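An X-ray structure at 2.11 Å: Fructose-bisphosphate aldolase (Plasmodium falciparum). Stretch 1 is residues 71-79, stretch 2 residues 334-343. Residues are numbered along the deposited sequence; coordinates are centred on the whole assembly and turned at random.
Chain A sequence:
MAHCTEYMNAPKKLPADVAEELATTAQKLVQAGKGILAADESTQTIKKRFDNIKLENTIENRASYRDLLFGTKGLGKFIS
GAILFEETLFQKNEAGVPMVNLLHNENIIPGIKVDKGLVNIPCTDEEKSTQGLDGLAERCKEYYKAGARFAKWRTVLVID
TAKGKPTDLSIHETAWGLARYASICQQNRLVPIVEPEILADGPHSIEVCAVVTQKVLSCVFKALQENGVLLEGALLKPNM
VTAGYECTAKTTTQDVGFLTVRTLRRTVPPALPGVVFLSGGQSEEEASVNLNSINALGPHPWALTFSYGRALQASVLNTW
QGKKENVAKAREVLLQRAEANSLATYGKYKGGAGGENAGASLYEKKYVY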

ATOM      1  N   GLY A  71      41.105 -15.385 -16.231  1.00 47.35           N
ATOM      2  CA  GLY A  71      42.137 -16.361 -16.530  1.00 49.72           C
ATOM      3  C   GLY A  71      43.105 -16.553 -15.379  1.00 51.42           C
ATOM      4  O   GLY A  71      44.116 -17.240 -15.515  1.00 55.16           O
ATOM      5  N   THR A  72      42.791 -15.942 -14.241  1.00 54.14           N
ATOM      6  CA  THR A  72      43.641 -16.035 -13.060  1.00 52.65           C
ATOM      7  C   THR A  72      43.557 -17.418 -12.421  1.00 55.33           C
ATOM      8  O   THR A  72      42.518 -17.804 -11.885  1.00 46.71           O
ATOM      9  CB  THR A  72      43.265 -14.975 -12.011  1.00 46.89           C
ATOM     10  OG1 THR A  72      43.402 -13.667 -12.581  1.00 48.82           O
ATOM     11  CG2 THR A  72      44.167 -15.088 -10.794  1.00 42.47           C
ATOM     12  N   LYS A  73      44.660 -18.157 -12.482  1.00 57.29           N
ATOM     13  CA  LYS A  73      44.716 -19.499 -11.917  1.00 56.86           C
ATOM     14  C   LYS A  73      44.641 -19.463 -10.394  1.00 51.67           C
ATOM     15  O   LYS A  73      45.532 -18.935  -9.730  1.00 46.09           O
ATOM     16  CB  LYS A  73      45.994 -20.215 -12.367  1.00 58.49           C
ATOM     17  CG  LYS A  73      46.041 -20.511 -13.860  1.00 76.96           C
ATOM     18  CD  LYS A  73      47.355 -21.166 -14.264  1.00 84.44           C
ATOM     19  CE  LYS A  73      48.514 -20.182 -14.211  1.00 80.13           C
ATOM     20  NZ  LYS A  73      48.367 -19.091 -15.215  1.00 76.11           N
ATOM     21  N   GLY A  74      43.565 -20.023  -9.848  1.00 49.54           N
ATOM     22  CA  GLY A  74      43.384 -20.089  -8.410  1.00 42.85           C
ATOM     23  C   GLY A  74      42.391 -19.072  -7.882  1.00 48.98           C
ATOM     24  O   GLY A  74      42.243 -18.907  -6.670  1.00 46.83           O
ATOM     25  N   LEU A  75      41.705 -18.390  -8.794  1.00 49.65           N
ATOM     26  CA  LEU A  75      40.736 -17.366  -8.420  1.00 40.38           C
ATOM     27  C   LEU A  75      39.481 -17.984  -7.811  1.00 40.91           C
ATOM     28  O   LEU A  75      38.779 -17.344  -7.026  1.00 39.06           O
ATOM     29  CB  LEU A  75      40.364 -16.516  -9.638  1.00 39.14           C
ATOM     30  CG  LEU A  75      39.475 -15.298  -9.375  1.00 33.79           C
ATOM     31  CD1 LEU A  75      40.201 -14.283  -8.505  1.00 28.63           C
ATOM     32  CD2 LEU A  75      39.018 -14.665 -10.680  1.00 36.58           C
ATOM     33  N   GLY A  76      39.208 -19.234  -8.172  1.00 36.74           N
ATOM     34  CA  GLY A  76      38.008 -19.919  -7.725  1.00 44.09           C
ATOM     35  C   GLY A  76      37.974 -20.214  -6.239  1.00 50.29           C
ATOM     36  O   GLY A  76      36.925 -20.555  -5.692  1.00 48.89           O
ATOM     37  N   LYS A  77      39.122 -20.085  -5.583  1.00 51.68           N
ATOM     38  CA  LYS A  77      39.210 -20.330  -4.150  1.00 48.83           C
ATOM     39  C   LYS A  77      38.526 -19.218  -3.362  1.00 46.06           C
ATOM     40  O   LYS A  77      38.020 -19.444  -2.261  1.00 49.61           O
ATOM     41  CB  LYS A  77      40.673 -20.464  -3.718  1.00 51.12           C
ATOM     42  CG  LYS A  77      40.859 -20.864  -2.262  1.00 59.70           C
ATOM     43  CD  LYS A  77      42.329 -21.025  -1.910  1.00 59.48           C
ATOM     44  CE  LYS A  77      42.504 -21.438  -0.457  1.00 59.86           C
ATOM     45  NZ  LYS A  77      43.937 -21.608  -0.094  1.00 60.12           N
ATOM     46  N   PHE A  78      38.499 -18.018  -3.934  1.00 51.91           N
ATOM     47  CA  PHE A  78      37.933 -16.862  -3.246  1.00 44.03           C
ATOM     48  C   PHE A  78      36.718 -16.288  -3.970  1.00 42.30           C
ATOM     49  O   PHE A  78      35.943 -15.528  -3.391  1.00 43.46           O
ATOM     50  CB  PHE A  78      38.995 -15.774  -3.079  1.00 38.21           C
ATOM     51  CG  PHE A  78      40.316 -16.289  -2.583  1.00 49.95           C
ATOM     52  CD1 PHE A  78      40.441 -16.790  -1.300  1.00 49.60           C
ATOM     53  CD2 PHE A  78      41.433 -16.265  -3.401  1.00 51.24           C
ATOM     54  CE1 PHE A  78      41.655 -17.263  -0.840  1.00 56.59           C
ATOM     55  CE2 PHE A  78      42.650 -16.736  -2.948  1.00 48.95           C
ATOM     56  CZ  PHE A  78      42.760 -17.236  -1.666  1.00 55.58           C
ATOM     57  N   ILE A  79      36.555 -16.653  -5.237  1.00 41.00           N
ATOM     58  CA  ILE A  79      35.447 -16.144  -6.038  1.00 38.90           C
ATOM     59  C   ILE A  79      34.491 -17.259  -6.449  1.00 39.65           C
ATOM     60  O   ILE A  79      34.896 -18.243  -7.068  1.00 42.28           O
ATOM     61  CB  ILE A  79      35.951 -15.420  -7.299  1.00 36.85           C
ATOM     62  CG1 ILE A  79      36.834 -14.233  -6.910  1.00 35.40           C
ATOM     63  CG2 ILE A  79      34.782 -14.957  -8.152  1.00 37.15           C
ATOM     64  CD1 ILE A  79      36.132 -13.212  -6.041  1.00 38.13           C
ATOM     65  N   LEU A 334      45.277  -9.322  -7.830  1.00 55.25           N
ATOM     66  CA  LEU A 334      43.877  -9.723  -7.798  1.00 49.84           C
ATOM     67  C   LEU A 334      43.636 -10.802  -6.748  1.00 49.36           C
ATOM     68  O   LEU A 334      42.624 -10.786  -6.047  1.00 46.30           O
ATOM     69  CB  LEU A 334      43.435 -10.224  -9.174  1.00 41.97           C
ATOM     70  CG  LEU A 334      42.008 -10.768  -9.267  1.00 43.37           C
ATOM     71  CD1 LEU A 334      40.997  -9.681  -8.934  1.00 38.66           C
ATOM     72  CD2 LEU A 334      41.742 -11.352 -10.647  1.00 42.03           C
ATOM     73  N   LEU A 335      44.575 -11.737  -6.644  1.00 45.48           N
ATOM     74  CA  LEU A 335      44.445 -12.857  -5.718  1.00 47.23           C
ATOM     75  C   LEU A 335      44.567 -12.426  -4.261  1.00 46.41           C
ATOM     76  O   LEU A 335      43.858 -12.942  -3.397  1.00 41.59           O
ATOM     77  CB  LEU A 335      45.491 -13.928  -6.030  1.00 46.49           C
ATOM     78  CG  LEU A 335      45.213 -14.790  -7.262  1.00 49.64           C
ATOM     79  CD1 LEU A 335      46.348 -15.774  -7.500  1.00 50.87           C
ATOM     80  CD2 LEU A 335      43.889 -15.522  -7.107  1.00 42.52           C
ATOM     81  N   GLN A 336      45.466 -11.485  -3.986  1.00 44.47           N
ATOM     82  CA  GLN A 336      45.673 -11.032  -2.615  1.00 44.64           C
ATOM     83  C   GLN A 336      44.498 -10.181  -2.140  1.00 44.81           C
ATOM     84  O   GLN A 336      44.209 -10.129  -0.946  1.00 42.96           O
ATOM     85  CB  GLN A 336      46.984 -10.248  -2.487  1.00 52.02           C
ATOM     86  CG  GLN A 336      46.982  -8.885  -3.154  1.00 60.60           C
ATOM     87  CD  GLN A 336      48.201  -8.060  -2.792  1.00 72.39           C
ATOM     88  OE1 GLN A 336      49.066  -8.509  -2.041  1.00 83.50           O
ATOM     89  NE2 GLN A 336      48.274  -6.846  -3.323  1.00 68.63           N
ATOM     90  N   ARG A 337      43.820  -9.521  -3.074  1.00 52.02           N
ATOM     91  CA  ARG A 337      42.628  -8.752  -2.736  1.00 45.64           C
ATOM     92  C   ARG A 337      41.439  -9.687  -2.554  1.00 42.56           C
ATOM     93  O   ARG A 337      40.599  -9.477  -1.680  1.00 39.24           O
ATOM     94  CB  ARG A 337      42.320  -7.706  -3.810  1.00 49.02           C
ATOM     95  CG  ARG A 337      43.363  -6.605  -3.938  1.00 53.25           C
ATOM     96  CD  ARG A 337      43.740  -6.030  -2.582  1.00 53.08           C
ATOM     97  NE  ARG A 337      42.575  -5.587  -1.823  1.00 50.09           N
ATOM     98  CZ  ARG A 337      42.623  -5.165  -0.564  1.00 58.85           C
ATOM     99  NH1 ARG A 337      41.513  -4.784   0.052  1.00 59.92           N
ATOM    100  NH2 ARG A 337      43.781  -5.128   0.082  1.00 57.95           N
ATOM    101  N   ALA A 338      41.379 -10.721  -3.387  1.00 44.68           N
ATOM    102  CA  ALA A 338      40.329 -11.726  -3.288  1.00 43.65           C
ATOM    103  C   ALA A 338      40.445 -12.492  -1.976  1.00 43.95           C
ATOM    104  O   ALA A 338      39.441 -12.800  -1.335  1.00 43.61           O
ATOM    105  CB  ALA A 338      40.392 -12.680  -4.469  1.00 44.20           C
ATOM    106  N   GLU A 339      41.678 -12.795  -1.583  1.00 48.02           N
ATOM    107  CA  GLU A 339      41.936 -13.499  -0.331  1.00 46.64           C
ATOM    108  C   GLU A 339      41.636 -12.600   0.862  1.00 47.66           C
ATOM    109  O   GLU A 339      41.184 -13.068   1.907  1.00 49.48           O
ATOM    110  CB  GLU A 339      43.385 -13.985  -0.275  1.00 49.07           C
ATOM    111  CG  GLU A 339      43.713 -14.831   0.947  1.00 55.04           C
ATOM    112  CD  GLU A 339      45.162 -15.277   0.977  1.00 67.97           C
ATOM    113  OE1 GLU A 339      45.988 -14.677   0.257  1.00 80.02           O
ATOM    114  OE2 GLU A 339      45.475 -16.230   1.722  1.00 80.09           O
ATOM    115  N   ALA A 340      41.891 -11.306   0.696  1.00 43.10           N
ATOM    116  CA  ALA A 340      41.653 -10.326   1.750  1.00 41.38           C
ATOM    117  C   ALA A 340      40.174 -10.258   2.109  1.00 41.48           C
ATOM    118  O   ALA A 340      39.806 -10.279   3.284  1.00 45.65           O
ATOM    119  CB  ALA A 340      42.158  -8.957   1.324  1.00 42.87           C
ATOM    120  N   ASN A 341      39.329 -10.179   1.087  1.00 43.34           N
ATOM    121  CA  ASN A 341      37.889 -10.128   1.291  1.00 42.88           C
ATOM    122  C   ASN A 341      37.323 -11.494   1.664  1.00 40.29           C
ATOM    123  O   ASN A 341      36.256 -11.589   2.268  1.00 38.83           O
ATOM    124  CB  ASN A 341      37.195  -9.589   0.041  1.00 39.26           C
ATOM    125  CG  ASN A 341      37.517  -8.130  -0.218  1.00 38.45           C
ATOM    126  OD1 ASN A 341      37.448  -7.298   0.685  1.00 38.64           O
ATOM    127  ND2 ASN A 341      37.881  -7.815  -1.455  1.00 35.97           N
ATOM    128  N   SER A 342      38.043 -12.551   1.302  1.00 41.87           N
ATOM    129  CA  SER A 342      37.646 -13.904   1.675  1.00 40.64           C
ATOM    130  C   SER A 342      37.805 -14.110   3.177  1.00 41.49           C
ATOM    131  O   SER A 342      36.922 -14.658   3.836  1.00 40.04           O
ATOM    132  CB  SER A 342      38.471 -14.942   0.914  1.00 39.17           C
ATOM    133  OG  SER A 342      38.088 -16.258   1.277  1.00 44.11           O
ATOM    134  N   LEU A 343      38.939 -13.664   3.708  1.00 41.47           N
ATOM    135  CA  LEU A 343      39.198 -13.726   5.141  1.00 44.67           C
ATOM    136  C   LEU A 343      38.252 -12.799   5.893  1.00 44.91           C
ATOM    137  O   LEU A 343      37.950 -13.020   7.066  1.00 44.76           O
ATOM    138  CB  LEU A 343      40.650 -13.355   5.443  1.00 45.56           C
ATOM    139  CG  LEU A 343      41.728 -14.283   4.883  1.00 47.96           C
ATOM    140  CD1 LEU A 343      43.109 -13.690   5.108  1.00 47.87           C
ATOM    141  CD2 LEU A 343      41.626 -15.661   5.517  1.00 38.48           C
TER

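Residues 334-343 lie within a longer helix, held by regular bonds such as Ala338 N to Leu334 O (2.9 Å) and Ser342 N to Ala338 O (3.0 Å). Stretch 1 is less regular. A type II turn runs from Thr72 to Leu75, closed by the bond from Leu75 N to Thr72 O (3.2 Å), and the chain then folds back on itself again, with Ile79 N bonded to Leu75 O (2.9 Å). Gly74 suits the turn because, at its positive phi of 103°, a CB would be jammed against the carbonyl O of Lys73. The backbones come closest at Phe78 and Ala338, whose CA atoms are 5.7 Å apart.

No hydrogen bond crosses between the stretches; packing joins them, burying 452 Å² in all. Phe78 contributes most. Its CB meets Ala338 CB at 3.7 Å and Ala338 O at 3.5 Å, and the single methyl of alanine lets the two chains approach this closely. With chi1 in the m rotamer, the ring lies across the helix: CZ lies 3.6 Å from Glu339 CB, which sits over one ring face in a CH-pi contact, 3.8 Å from the centroid. Glu339 thus offers the aliphatic carbon of its CB to the ring face. Ser342, whose CB points toward stretch 1, brings that CB to 3.5 Å from Phe78 CD1; its OG is hydrogen-bonded elsewhere in the structure.

At the other end, leucines fill the space. The CB of Leu75 points sideways, but its side chain reaches the helix, placing CD1 3.9 Å from Leu334 CD2, 4.1 Å from Leu335 CD2 and 4.3 Å from Ala338 CB. Thr72 serves both polar and apolar needs: its CG2 packs 3.7 Å from Leu335 CG and its OG1 lies 3.4 Å from Leu334 CD2; OG1 is also hydrogen-bonded to a residue just outside the stretches, so it can be buried without an unmet polar group.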